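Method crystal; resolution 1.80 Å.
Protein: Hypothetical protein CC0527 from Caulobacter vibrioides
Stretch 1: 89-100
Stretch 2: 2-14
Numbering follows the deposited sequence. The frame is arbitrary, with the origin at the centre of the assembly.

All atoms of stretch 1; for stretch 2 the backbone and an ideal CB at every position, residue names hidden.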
# COMPACT_ATOMS: atom_id res chain seq x y z
N LEU A 89 -11.39 -2.10 2.86
CA LEU A 89 -12.59 -1.47 2.34
C LEU A 89 -12.22 -0.24 1.52
O LEU A 89 -11.29 0.48 1.86
CB LEU A 89 -13.50 -1.05 3.50
CG LEU A 89 -14.72 -1.91 3.84
CD1 LEU A 89 -14.45 -3.39 3.64
CD2 LEU A 89 -15.13 -1.61 5.27
N VAL A 90 -12.95 -0.01 0.43
CA VAL A 90 -12.68 1.15 -0.40
C VAL A 90 -12.91 2.40 0.45
O VAL A 90 -12.21 3.40 0.30
CB VAL A 90 -13.61 1.18 -1.65
CG1 VAL A 90 -13.50 2.52 -2.36
CG2 VAL A 90 -13.21 0.06 -2.60
N SER A 91 -13.88 2.31 1.35
CA SER A 91 -14.23 3.43 2.24
C SER A 91 -13.16 3.70 3.30
O SER A 91 -13.18 4.75 3.95
CB SER A 91 -15.56 3.16 2.94
OG SER A 91 -15.49 2.02 3.77
N GLU A 92 -12.24 2.77 3.48
CA GLU A 92 -11.19 2.94 4.48
C GLU A 92 -9.97 3.69 3.94
O GLU A 92 -9.02 3.96 4.67
CB GLU A 92 -10.79 1.58 5.05
CG GLU A 92 -11.90 0.94 5.87
CD GLU A 92 -11.53 -0.43 6.42
OE1 GLU A 92 -11.04 -1.27 5.64
OE2 GLU A 92 -11.76 -0.66 7.62
N VAL A 93 -10.01 4.03 2.65
CA VAL A 93 -8.92 4.77 2.04
C VAL A 93 -9.18 6.26 2.24
O VAL A 93 -10.22 6.77 1.82
CB VAL A 93 -8.82 4.49 0.52
CG1 VAL A 93 -7.81 5.42 -0.11
CG2 VAL A 93 -8.43 3.04 0.28
N THR A 94 -8.24 6.95 2.88
CA THR A 94 -8.40 8.38 3.14
C THR A 94 -8.13 9.19 1.87
O THR A 94 -8.83 10.17 1.60
CB THR A 94 -7.46 8.84 4.27
OG1 THR A 94 -6.10 8.71 3.86
CG2 THR A 94 -7.69 7.98 5.51
N ARG A 95 -7.11 8.80 1.11
CA ARG A 95 -6.81 9.49 -0.14
C ARG A 95 -5.93 8.66 -1.06
O ARG A 95 -5.17 7.80 -0.60
CB ARG A 95 -6.14 10.85 0.12
CG ARG A 95 -4.76 10.81 0.74
CD ARG A 95 -4.06 12.16 0.57
NE ARG A 95 -2.87 12.27 1.41
CZ ARG A 95 -2.89 12.55 2.71
NH1 ARG A 95 -4.05 12.76 3.32
NH2 ARG A 95 -1.76 12.62 3.40
N GLU A 96 -6.06 8.90 -2.36
CA GLU A 96 -5.29 8.19 -3.36
C GLU A 96 -4.54 9.17 -4.24
O GLU A 96 -4.85 10.36 -4.27
CB GLU A 96 -6.21 7.32 -4.22
CG GLU A 96 -7.34 8.09 -4.89
CD GLU A 96 -8.12 7.22 -5.86
OE1 GLU A 96 -7.62 6.99 -6.98
OE2 GLU A 96 -9.23 6.76 -5.50
N ALA A 97 -3.57 8.65 -4.98
CA ALA A 97 -2.76 9.47 -5.87
C ALA A 97 -2.09 8.60 -6.91
O ALA A 97 -1.68 7.47 -6.62
CB ALA A 97 -1.71 10.22 -5.07
N ASP A 98 -1.98 9.12 -8.13
CA ASP A 98 -1.32 8.37 -9.19
C ASP A 98 0.16 8.70 -9.09
O ASP A 98 0.54 9.86 -8.98
CB ASP A 98 -1.87 8.77 -10.56
CG ASP A 98 -3.35 8.48 -10.70
OD1 ASP A 98 -3.80 7.40 -10.24
OD2 ASP A 98 -4.06 9.32 -11.27
N LEU A 99 0.99 7.67 -9.12
CA LEU A 99 2.43 7.83 -8.99
C LEU A 99 3.18 7.99 -10.31
O LEU A 99 2.75 7.50 -11.35
CB LEU A 99 3.01 6.64 -8.24
CG LEU A 99 2.51 6.43 -6.80
CD1 LEU A 99 3.04 5.11 -6.27
CD2 LEU A 99 2.97 7.59 -5.93
N ASP A 100 4.31 8.69 -10.23
CA ASP A 100 5.19 8.93 -11.37
C ASP A 100 6.51 8.24 -11.06
O ASP A 100 6.87 8.08 -9.89
CB ASP A 100 5.46 10.43 -11.56
CG ASP A 100 4.20 11.23 -11.88
OD1 ASP A 100 3.45 10.81 -12.78
OD2 ASP A 100 3.98 12.27 -11.23
N UNK A 2 -2.17 7.41 12.60
CA UNK A 2 -1.02 6.98 11.75
C UNK A 2 -1.51 6.52 10.38
O UNK A 2 -2.44 5.73 10.28
CB UNK A 2 -0.24 5.85 12.42
N UNK A 3 -0.88 7.02 9.32
CA UNK A 3 -1.24 6.61 7.98
C UNK A 3 -0.34 5.46 7.52
O UNK A 3 0.86 5.46 7.79
CB UNK A 3 -1.14 7.79 7.02
N UNK A 4 -0.93 4.48 6.85
CA UNK A 4 -0.15 3.39 6.30
C UNK A 4 -0.46 3.42 4.81
O UNK A 4 -1.47 4.01 4.40
CB UNK A 4 -0.48 2.04 6.95
N UNK A 5 0.40 2.82 4.01
CA UNK A 5 0.23 2.88 2.57
C UNK A 5 0.25 1.57 1.82
O UNK A 5 0.96 0.63 2.18
CB UNK A 5 1.32 3.78 1.99
N UNK A 6 -0.52 1.54 0.74
CA UNK A 6 -0.59 0.39 -0.13
C UNK A 6 -0.27 0.91 -1.52
O UNK A 6 -0.77 1.97 -1.93
CB UNK A 6 -1.95 -0.30 -0.07
N UNK A 7 0.57 0.18 -2.23
CA UNK A 7 0.92 0.53 -3.60
C UNK A 7 0.33 -0.59 -4.46
O UNK A 7 0.55 -1.77 -4.17
CB UNK A 7 2.43 0.68 -3.80
N UNK A 8 -0.43 -0.22 -5.49
CA UNK A 8 -1.03 -1.22 -6.37
C UNK A 8 -1.28 -0.63 -7.75
O UNK A 8 -1.26 0.59 -7.93
CB UNK A 8 -2.34 -1.75 -5.77
N UNK A 9 -1.50 -1.50 -8.73
CA UNK A 9 -1.74 -1.05 -10.09
C UNK A 9 -3.11 -0.39 -10.21
O UNK A 9 -4.00 -0.64 -9.41
CB UNK A 9 -1.63 -2.22 -11.07
N UNK A 10 -3.26 0.46 -11.22
CA UNK A 10 -4.53 1.13 -11.46
C UNK A 10 -5.61 0.08 -11.72
O UNK A 10 -6.75 0.21 -11.27
CB UNK A 10 -4.42 2.10 -12.64
N UNK A 11 -5.24 -0.98 -12.44
CA UNK A 11 -6.18 -2.05 -12.74
C UNK A 11 -6.73 -2.65 -11.46
O UNK A 11 -7.93 -2.84 -11.31
CB UNK A 11 -5.51 -3.13 -13.59
N UNK A 12 -5.83 -2.95 -10.52
CA UNK A 12 -6.25 -3.54 -9.26
C UNK A 12 -7.12 -2.61 -8.44
O UNK A 12 -8.07 -3.05 -7.78
CB UNK A 12 -5.02 -3.95 -8.44
N UNK A 13 -6.82 -1.31 -8.47
CA UNK A 13 -7.60 -0.35 -7.72
C UNK A 13 -9.00 -0.20 -8.33
O UNK A 13 -9.99 -0.16 -7.60
CB UNK A 13 -6.88 1.00 -7.68
N UNK A 14 -9.08 -0.13 -9.66
CA UNK A 14 -10.39 -0.02 -10.30
C UNK A 14 -11.20 -1.28 -9.99
O UNK A 14 -12.40 -1.20 -9.69
CB UNK A 14 -10.25 0.18 -11.81

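Position 2 opens the stretch far from any atom of 89-100, so stretch 1 sets no requirement there; the residue is Thr2, which makes no contact.

At position 3 the backbone is extended and CA-to-CB points toward stretch 1, yet no atom there lies within 5.5 Å of the ideal CB. A side chain of some length is needed to reach Thr94 and the guanidinium end of Arg95; leucine, isoleucine, methionine or an acid could serve. It is Leu3, whose two methyls divide the work: CD2 lies 3.9 Å from Thr94 OG1, and CD1 lies 3.7 Å from Arg95 NH2, packing obliquely against the guanidinium.

Position 4, in the same strand, is out of reach, and stretch 1 does not choose among residues; Ile4 occupies it.

Position 5 points sideways, and only a long side chain could approach Arg95, whose end offers donors. A polar tip able to accept, directly or through water, would fit. The residue is Tyr5. Water 1 joins the two side chains, 2.9 Å from Tyr5 OH and accepting from Arg95 NH2 at 2.6 Å.

Position 6, out of reach, is unconstrained by stretch 1; it is Lys6.

At position 7 the ideal CB is 5.1 Å from Leu99 CD1, and that methyl offers nothing polar. A branched or medium-sized apolar side chain suits; valine, isoleucine or leucine are all plausible. Ile7 brings CG2 to 4.4 Å from Leu99 CD1, a loose apolar contact.

Positions 8 and 9 are out of reach. The first, unconstrained, is Leu8. At 9 the extended backbone gives way to helical angles in the next residue, a place for a capping side chain such as serine, threonine, aspartate or asparagine. Ser9 caps the helix: its OG accepts from the backbone N of position 12, 3.1 Å away.

Position 10 begins the helix with CB sideways, but the carboxylates of Glu96 and Asp98 lie beyond it. Such concentrated negative charge calls for a long cation, lysine or arginine. Arg10 has the length and several donors. Its NH2 gives a hydrogen bond to Asp98 OD1 at 2.7 Å, at the guanidinium edge and part of a salt bridge; the salt bridge from NH2 to Glu96 OE1 is long, at 3.6 Å. Water 3 accepts from Arg10 NH1 (2.9 Å) and donates to Glu96 OE1 (2.7 Å), adding a second link.

Positions 11 and 12 are out of reach, hence unconstrained: Ala11, and Glu12, whose OE1 accepts from Ser9 OG at 2.9 Å.

Position 13 points toward stretch 1, where Val90 and Val93 offer methyls and Glu96 an acceptor. A large side chain with apolar surface and a donor is favoured: tryptophan, or perhaps tyrosine. Trp13 meets both demands. NE1 donates to Glu96 OE2 at 2.9 Å, near the ring plane, while CH2 approaches Val93 CG2 at 3.6 Å and Val90 CG1 at 4.1 Å.

Position 14 does not touch stretch 1. Asp14 instead accepts through OD1 from Arg10 NH1, a 3.2 Å salt bridge one helical turn back.

Stretch 2 (2-14) TLIYKILSRAEWD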
# COMPACT_ATOMS: atom_id res chain seq x y z
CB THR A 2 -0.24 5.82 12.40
OG1 THR A 2 0.20 6.20 13.70
CG2 THR A 2 0.97 5.43 11.54
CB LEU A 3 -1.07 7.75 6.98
CG LEU A 3 -2.05 8.92 6.96
CD1 LEU A 3 -1.67 9.85 5.81
CD2 LEU A 3 -3.46 8.41 6.78
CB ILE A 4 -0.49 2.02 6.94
CG1 ILE A 4 -1.99 1.78 6.93
CG2 ILE A 4 0.08 1.98 8.36
CD1 ILE A 4 -2.37 0.40 7.45
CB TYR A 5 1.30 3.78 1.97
CG TYR A 5 1.35 5.17 2.56
CD1 TYR A 5 1.96 5.41 3.80
CD2 TYR A 5 0.75 6.24 1.90
CE1 TYR A 5 1.97 6.69 4.36
CE2 TYR A 5 0.76 7.51 2.45
CZ TYR A 5 1.37 7.74 3.67
OH TYR A 5 1.36 9.01 4.20
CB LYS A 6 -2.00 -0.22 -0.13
CG LYS A 6 -2.13 -1.47 -1.02
CD LYS A 6 -1.33 -2.64 -0.45
CE LYS A 6 -1.07 -3.72 -1.50
NZ LYS A 6 -0.27 -4.86 -0.95
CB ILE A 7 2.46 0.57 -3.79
CG1 ILE A 7 3.05 1.68 -2.92
CG2 ILE A 7 2.80 0.80 -5.27
CD1 ILE A 7 4.57 1.73 -2.90
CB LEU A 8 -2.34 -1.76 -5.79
CG LEU A 8 -3.66 -0.98 -5.97
CD1 LEU A 8 -4.80 -1.82 -5.43
CD2 LEU A 8 -3.61 0.34 -5.25
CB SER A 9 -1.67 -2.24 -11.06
OG SER A 9 -2.79 -3.10 -10.90
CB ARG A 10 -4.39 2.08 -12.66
CG ARG A 10 -5.71 2.56 -13.28
CD ARG A 10 -6.65 3.19 -12.26
NE ARG A 10 -6.10 4.38 -11.63
CZ ARG A 10 -6.78 5.15 -10.79
NH1 ARG A 10 -8.04 4.85 -10.49
NH2 ARG A 10 -6.21 6.22 -10.24
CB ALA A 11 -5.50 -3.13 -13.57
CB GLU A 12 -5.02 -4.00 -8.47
CG GLU A 12 -4.37 -5.24 -9.08
CD GLU A 12 -3.02 -5.55 -8.48
OE1 GLU A 12 -2.12 -4.69 -8.57
OE2 GLU A 12 -2.85 -6.66 -7.92
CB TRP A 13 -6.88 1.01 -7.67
CG TRP A 13 -7.59 2.06 -6.85
CD1 TRP A 13 -7.81 3.36 -7.21
CD2 TRP A 13 -8.18 1.90 -5.55
NE1 TRP A 13 -8.49 4.02 -6.21
CE2 TRP A 13 -8.73 3.15 -5.18
CE3 TRP A 13 -8.29 0.82 -4.66
CZ2 TRP A 13 -9.38 3.36 -3.96
CZ3 TRP A 13 -8.95 1.03 -3.44
CH2 TRP A 13 -9.48 2.29 -3.10
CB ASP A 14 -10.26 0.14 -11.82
CG ASP A 14 -9.80 1.52 -12.24
OD1 ASP A 14 -9.91 2.47 -11.43
OD2 ASP A 14 -9.33 1.67 -13.39
O HOH W 1 0.24 11.18 2.56
O HOH W 2 -3.95 5.57 -12.80
O HOH W 3 -9.65 6.39 -8.71
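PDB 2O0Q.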